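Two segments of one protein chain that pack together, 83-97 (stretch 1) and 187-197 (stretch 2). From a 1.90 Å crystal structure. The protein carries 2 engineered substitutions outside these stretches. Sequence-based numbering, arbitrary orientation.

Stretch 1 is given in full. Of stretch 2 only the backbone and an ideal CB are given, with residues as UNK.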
# COMPACT_ATOMS: atom_id res chain seq x y z
N GLY A 83 16.04 -35.73 -14.26
CA GLY A 83 16.40 -36.97 -13.59
C GLY A 83 17.02 -36.77 -12.22
O GLY A 83 17.52 -37.70 -11.62
N ILE A 84 16.93 -35.55 -11.69
CA ILE A 84 17.37 -35.28 -10.33
C ILE A 84 16.35 -35.84 -9.35
O ILE A 84 16.69 -36.54 -8.39
CB ILE A 84 17.60 -33.77 -10.12
CG1 ILE A 84 18.84 -33.33 -10.93
CG2 ILE A 84 17.84 -33.44 -8.64
CD1 ILE A 84 18.96 -31.74 -11.06
N LEU A 85 15.08 -35.56 -9.60
CA LEU A 85 14.02 -36.10 -8.79
C LEU A 85 13.37 -37.22 -9.64
O LEU A 85 12.83 -36.97 -10.72
CB LEU A 85 13.08 -35.00 -8.40
CG LEU A 85 12.11 -35.15 -7.22
CD1 LEU A 85 11.11 -36.19 -7.56
CD2 LEU A 85 12.73 -35.48 -5.88
N THR A 86 13.52 -38.45 -9.18
CA THR A 86 13.23 -39.61 -10.02
C THR A 86 11.75 -39.95 -9.95
O THR A 86 11.02 -39.42 -9.10
CB THR A 86 14.01 -40.87 -9.58
OG1 THR A 86 13.64 -41.17 -8.23
CG2 THR A 86 15.53 -40.66 -9.67
N TYR A 87 11.32 -40.84 -10.82
CA TYR A 87 9.93 -41.29 -10.73
C TYR A 87 9.71 -41.91 -9.39
O TYR A 87 8.71 -41.65 -8.74
CB TYR A 87 9.60 -42.33 -11.83
CG TYR A 87 9.42 -41.69 -13.15
CD1 TYR A 87 8.18 -41.17 -13.54
CD2 TYR A 87 10.50 -41.56 -14.02
CE1 TYR A 87 8.01 -40.56 -14.77
CE2 TYR A 87 10.34 -40.95 -15.26
CZ TYR A 87 9.10 -40.45 -15.62
OH TYR A 87 8.94 -39.85 -16.86
N ASN A 88 10.69 -42.73 -8.96
CA ASN A 88 10.55 -43.40 -7.70
C ASN A 88 10.42 -42.39 -6.54
O ASN A 88 9.68 -42.62 -5.59
CB ASN A 88 11.71 -44.33 -7.45
CG ASN A 88 11.54 -45.14 -6.19
OD1 ASN A 88 10.83 -46.12 -6.16
ND2 ASN A 88 12.21 -44.74 -5.14
N ASP A 89 11.20 -41.30 -6.62
CA ASP A 89 11.10 -40.24 -5.62
C ASP A 89 9.64 -39.74 -5.56
O ASP A 89 9.08 -39.48 -4.48
CB ASP A 89 12.01 -39.07 -5.95
CG ASP A 89 13.50 -39.37 -5.71
OD1 ASP A 89 13.85 -40.28 -4.94
OD2 ASP A 89 14.32 -38.67 -6.33
N ILE A 90 9.04 -39.53 -6.75
CA ILE A 90 7.69 -38.95 -6.81
C ILE A 90 6.68 -39.96 -6.26
O ILE A 90 5.78 -39.59 -5.49
CB ILE A 90 7.31 -38.50 -8.26
CG1 ILE A 90 8.13 -37.25 -8.61
CG2 ILE A 90 5.86 -38.03 -8.35
CD1 ILE A 90 8.09 -36.94 -10.10
N TYR A 91 6.85 -41.24 -6.61
CA TYR A 91 5.93 -42.26 -6.09
C TYR A 91 5.96 -42.33 -4.57
O TYR A 91 4.94 -42.57 -3.91
CB TYR A 91 6.24 -43.66 -6.65
CG TYR A 91 6.26 -43.76 -8.14
CD1 TYR A 91 5.47 -42.92 -8.94
CD2 TYR A 91 7.07 -44.72 -8.76
CE1 TYR A 91 5.51 -43.08 -10.37
CE2 TYR A 91 7.12 -44.86 -10.11
CZ TYR A 91 6.34 -44.03 -10.92
OH TYR A 91 6.47 -44.23 -12.28
N GLU A 92 7.18 -42.21 -4.00
CA GLU A 92 7.33 -42.18 -2.54
C GLU A 92 6.63 -40.96 -1.91
O GLU A 92 6.05 -41.03 -0.85
CB GLU A 92 8.82 -42.15 -2.15
CG GLU A 92 9.55 -43.47 -2.38
CD GLU A 92 9.06 -44.59 -1.47
OE1 GLU A 92 9.11 -44.43 -0.24
OE2 GLU A 92 8.62 -45.62 -2.00
N LEU A 93 6.70 -39.83 -2.57
CA LEU A 93 6.00 -38.67 -2.04
C LEU A 93 4.47 -38.84 -2.14
O LEU A 93 3.73 -38.42 -1.25
CB LEU A 93 6.44 -37.42 -2.78
CG LEU A 93 7.84 -36.97 -2.39
CD1 LEU A 93 8.40 -36.04 -3.46
CD2 LEU A 93 7.74 -36.32 -1.02
N LEU A 94 4.00 -39.41 -3.25
CA LEU A 94 2.54 -39.67 -3.39
C LEU A 94 2.06 -40.65 -2.31
O LEU A 94 0.94 -40.49 -1.74
CB LEU A 94 2.21 -40.18 -4.79
CG LEU A 94 2.39 -39.14 -5.92
CD1 LEU A 94 2.16 -39.84 -7.28
CD2 LEU A 94 1.47 -37.97 -5.74
N LYS A 95 2.88 -41.65 -2.02
CA LYS A 95 2.60 -42.61 -0.95
C LYS A 95 2.53 -41.94 0.44
O LYS A 95 1.69 -42.27 1.27
CB LYS A 95 3.66 -43.70 -0.89
CG LYS A 95 3.25 -44.89 -0.01
CD LYS A 95 4.22 -46.09 -0.16
CE LYS A 95 4.67 -46.32 -1.61
NZ LYS A 95 4.98 -47.77 -1.96
N PHE A 96 3.47 -41.04 0.69
CA PHE A 96 3.46 -40.25 1.92
C PHE A 96 2.15 -39.46 2.06
O PHE A 96 1.46 -39.53 3.10
CB PHE A 96 4.67 -39.31 1.94
CG PHE A 96 4.70 -38.35 3.12
CD1 PHE A 96 5.02 -38.81 4.40
CD2 PHE A 96 4.41 -37.01 2.94
CE1 PHE A 96 5.08 -37.93 5.50
CE2 PHE A 96 4.45 -36.12 4.03
CZ PHE A 96 4.79 -36.60 5.32
N ALA A 97 1.78 -38.74 1.00
CA ALA A 97 0.54 -37.98 1.02
C ALA A 97 -0.68 -38.85 1.29
O ALA A 97 -1.63 -38.38 1.95
CB ALA A 97 0.37 -37.21 -0.27
N UNK A 187 19.53 -29.01 -2.87
CA UNK A 187 19.67 -30.45 -2.66
C UNK A 187 18.35 -31.18 -2.99
O UNK A 187 17.29 -30.65 -2.63
CB UNK A 187 20.09 -30.73 -1.22
N UNK A 188 18.40 -32.36 -3.61
CA UNK A 188 17.14 -33.11 -3.76
C UNK A 188 16.36 -33.32 -2.48
O UNK A 188 15.15 -33.27 -2.51
CB UNK A 188 17.43 -34.48 -4.37
N UNK A 189 17.02 -33.60 -1.35
CA UNK A 189 16.26 -33.86 -0.13
C UNK A 189 15.49 -32.61 0.35
O UNK A 189 14.47 -32.73 1.03
CB UNK A 189 17.20 -34.35 0.97
N UNK A 190 15.97 -31.43 -0.00
CA UNK A 190 15.28 -30.21 0.38
C UNK A 190 13.96 -30.11 -0.42
O UNK A 190 12.98 -29.63 0.06
CB UNK A 190 16.17 -28.99 0.14
N UNK A 191 14.01 -30.46 -1.68
CA UNK A 191 12.80 -30.41 -2.51
C UNK A 191 11.82 -31.44 -1.98
O UNK A 191 10.61 -31.14 -1.91
CB UNK A 191 13.12 -30.67 -3.98
N UNK A 192 12.32 -32.62 -1.63
CA UNK A 192 11.44 -33.61 -1.05
C UNK A 192 10.77 -33.12 0.24
O UNK A 192 9.57 -33.25 0.43
CB UNK A 192 12.23 -34.89 -0.78
N UNK A 193 11.58 -32.56 1.14
CA UNK A 193 11.03 -32.14 2.43
C UNK A 193 10.14 -30.93 2.34
O UNK A 193 9.26 -30.79 3.19
CB UNK A 193 12.17 -31.85 3.41
N UNK A 194 10.36 -30.03 1.37
CA UNK A 194 9.50 -28.90 1.18
C UNK A 194 8.11 -29.38 0.65
O UNK A 194 7.07 -28.86 1.06
CB UNK A 194 10.15 -27.90 0.22
N UNK A 195 8.12 -30.44 -0.20
CA UNK A 195 6.86 -31.02 -0.69
C UNK A 195 6.16 -31.66 0.47
O UNK A 195 4.98 -31.46 0.64
CB UNK A 195 7.09 -32.04 -1.81
N UNK A 196 6.91 -32.38 1.30
CA UNK A 196 6.31 -33.01 2.48
C UNK A 196 5.77 -31.97 3.46
O UNK A 196 4.71 -32.20 4.09
CB UNK A 196 7.34 -33.90 3.18
N UNK A 197 6.48 -30.85 3.59
CA UNK A 197 5.99 -29.75 4.43
C UNK A 197 4.60 -29.26 3.96
O UNK A 197 3.67 -29.09 4.76
CB UNK A 197 6.99 -28.59 4.41

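The two helices, 87-97 and 188-197, run in nearly the same direction (23° between axes, 10.6 Å at closest approach), so positions facing stretch 1 should recur every three or four residues.

Position 187 precedes the helix with phi/psi of -68/141, and its CB points away, with nothing of stretch 1 within 5.5 Å. Many residues would fit, including proline, whose ring requires a phi of this kind. It is Pro187, at the N-cap position.

At 188 the CB points toward stretch 1, 4.4 Å from Ile84 CG2 and 5.0 Å from Leu85 CD2. So close to two aliphatic chains, a compact apolar residue such as valine, alanine or isoleucine is plausible. Val188 uses both methyls: CG2 lies 3.4 Å from Ile84 CG2, and CG1 lies 3.5 Å from Leu85 CD2.

The CB at 189 points away and that at 190 is out of reach, so stretch 1 constrains neither; they are Asp189 and Leu190.

Position 191 points toward stretch 1, but its CB is 5.2 Å from Leu85 CD2, leaving space for a longer apolar chain such as leucine or methionine. Met191 extends to Ile84, its CE 4.2 Å from Ile84 CG2.

The CB at 192 points sideways, 4.7 Å from Leu93 CD2 and 5.2 Å from Leu85 CD2. Beyond these methyls lies the carboxylate of Asp89, whose OD2 already accepts from Thr86 N (3.0 Å). A long chain with a basic end, lysine or arginine, could pass the leucine and meet this charge. Lys192 does so: its CG is 3.9 Å from Leu85 CD2, and its NZ forms a salt bridge with Asp89 OD1 at 3.4 Å, a weak hydrogen bond.

Positions 193 and 194, pointing away and out of reach, are open to many residues. They are Glu193 and Leu194.

At 195 the CB points toward stretch 1, 4.4 Å from Leu93 CD2, favouring an aliphatic residue. Leu195 places CD1 3.6 Å from Leu93 CD1.

Position 196 has its CB sideways, 3.7 Å from Phe96 CE2 and 4.9 Å from Leu93 CD2. A flexible chain able to lie along the ring is attractive: lysine, arginine, methionine or leucine. In Lys196, CG is 3.6 Å from Leu93 CD2. Its chi3 of 71° (p) accompanies a path over the Phe96 ring face, with CE 3.8 Å and NZ 4.6 Å from the ring centroid, giving CH-pi and cation-pi contacts. NZ also forms a long salt bridge to Glu193 OE2 (3.9 Å).

The CB at 197 points away, so stretch 1 imposes no choice; it is Ala197.

Stretch 2 187-197: PVDLMKELLKA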
# COMPACT_ATOMS: atom_id res chain seq x y z
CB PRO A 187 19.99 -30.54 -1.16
CG PRO A 187 20.32 -29.13 -0.72
CD PRO A 187 19.44 -28.30 -1.60
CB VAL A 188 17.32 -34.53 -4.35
CG1 VAL A 188 16.00 -35.00 -4.86
CG2 VAL A 188 18.23 -34.52 -5.48
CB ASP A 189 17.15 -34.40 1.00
CG ASP A 189 18.28 -33.46 1.35
OD1 ASP A 189 18.47 -32.47 0.64
OD2 ASP A 189 19.00 -33.74 2.33
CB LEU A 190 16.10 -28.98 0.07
CG LEU A 190 15.40 -27.66 0.37
CD1 LEU A 190 15.02 -27.57 1.84
CD2 LEU A 190 16.28 -26.42 -0.05
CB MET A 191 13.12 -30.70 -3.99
CG MET A 191 13.84 -29.51 -4.72
SD MET A 191 14.21 -29.87 -6.47
CE MET A 191 15.87 -30.63 -6.29
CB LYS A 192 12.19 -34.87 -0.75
CG LYS A 192 12.71 -35.57 -2.02
CD LYS A 192 13.49 -36.84 -1.57
CE LYS A 192 14.11 -37.63 -2.72
NZ LYS A 192 15.12 -38.68 -2.21
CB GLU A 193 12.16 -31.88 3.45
CG GLU A 193 12.96 -33.16 3.82
CD GLU A 193 12.10 -34.25 4.47
OE1 GLU A 193 11.05 -33.94 5.05
OE2 GLU A 193 12.48 -35.43 4.41
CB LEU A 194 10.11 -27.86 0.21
CG LEU A 194 11.19 -26.96 0.88
CD1 LEU A 194 11.93 -26.16 -0.25
CD2 LEU A 194 10.47 -26.02 1.91
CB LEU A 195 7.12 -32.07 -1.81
CG LEU A 195 7.59 -31.38 -3.11
CD1 LEU A 195 8.23 -32.49 -4.02
CD2 LEU A 195 6.45 -30.64 -3.88
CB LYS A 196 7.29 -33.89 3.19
CG LYS A 196 7.59 -35.18 2.36
CD LYS A 196 8.77 -35.97 2.95
CE LYS A 196 8.39 -36.59 4.25
NZ LYS A 196 9.29 -37.75 4.54
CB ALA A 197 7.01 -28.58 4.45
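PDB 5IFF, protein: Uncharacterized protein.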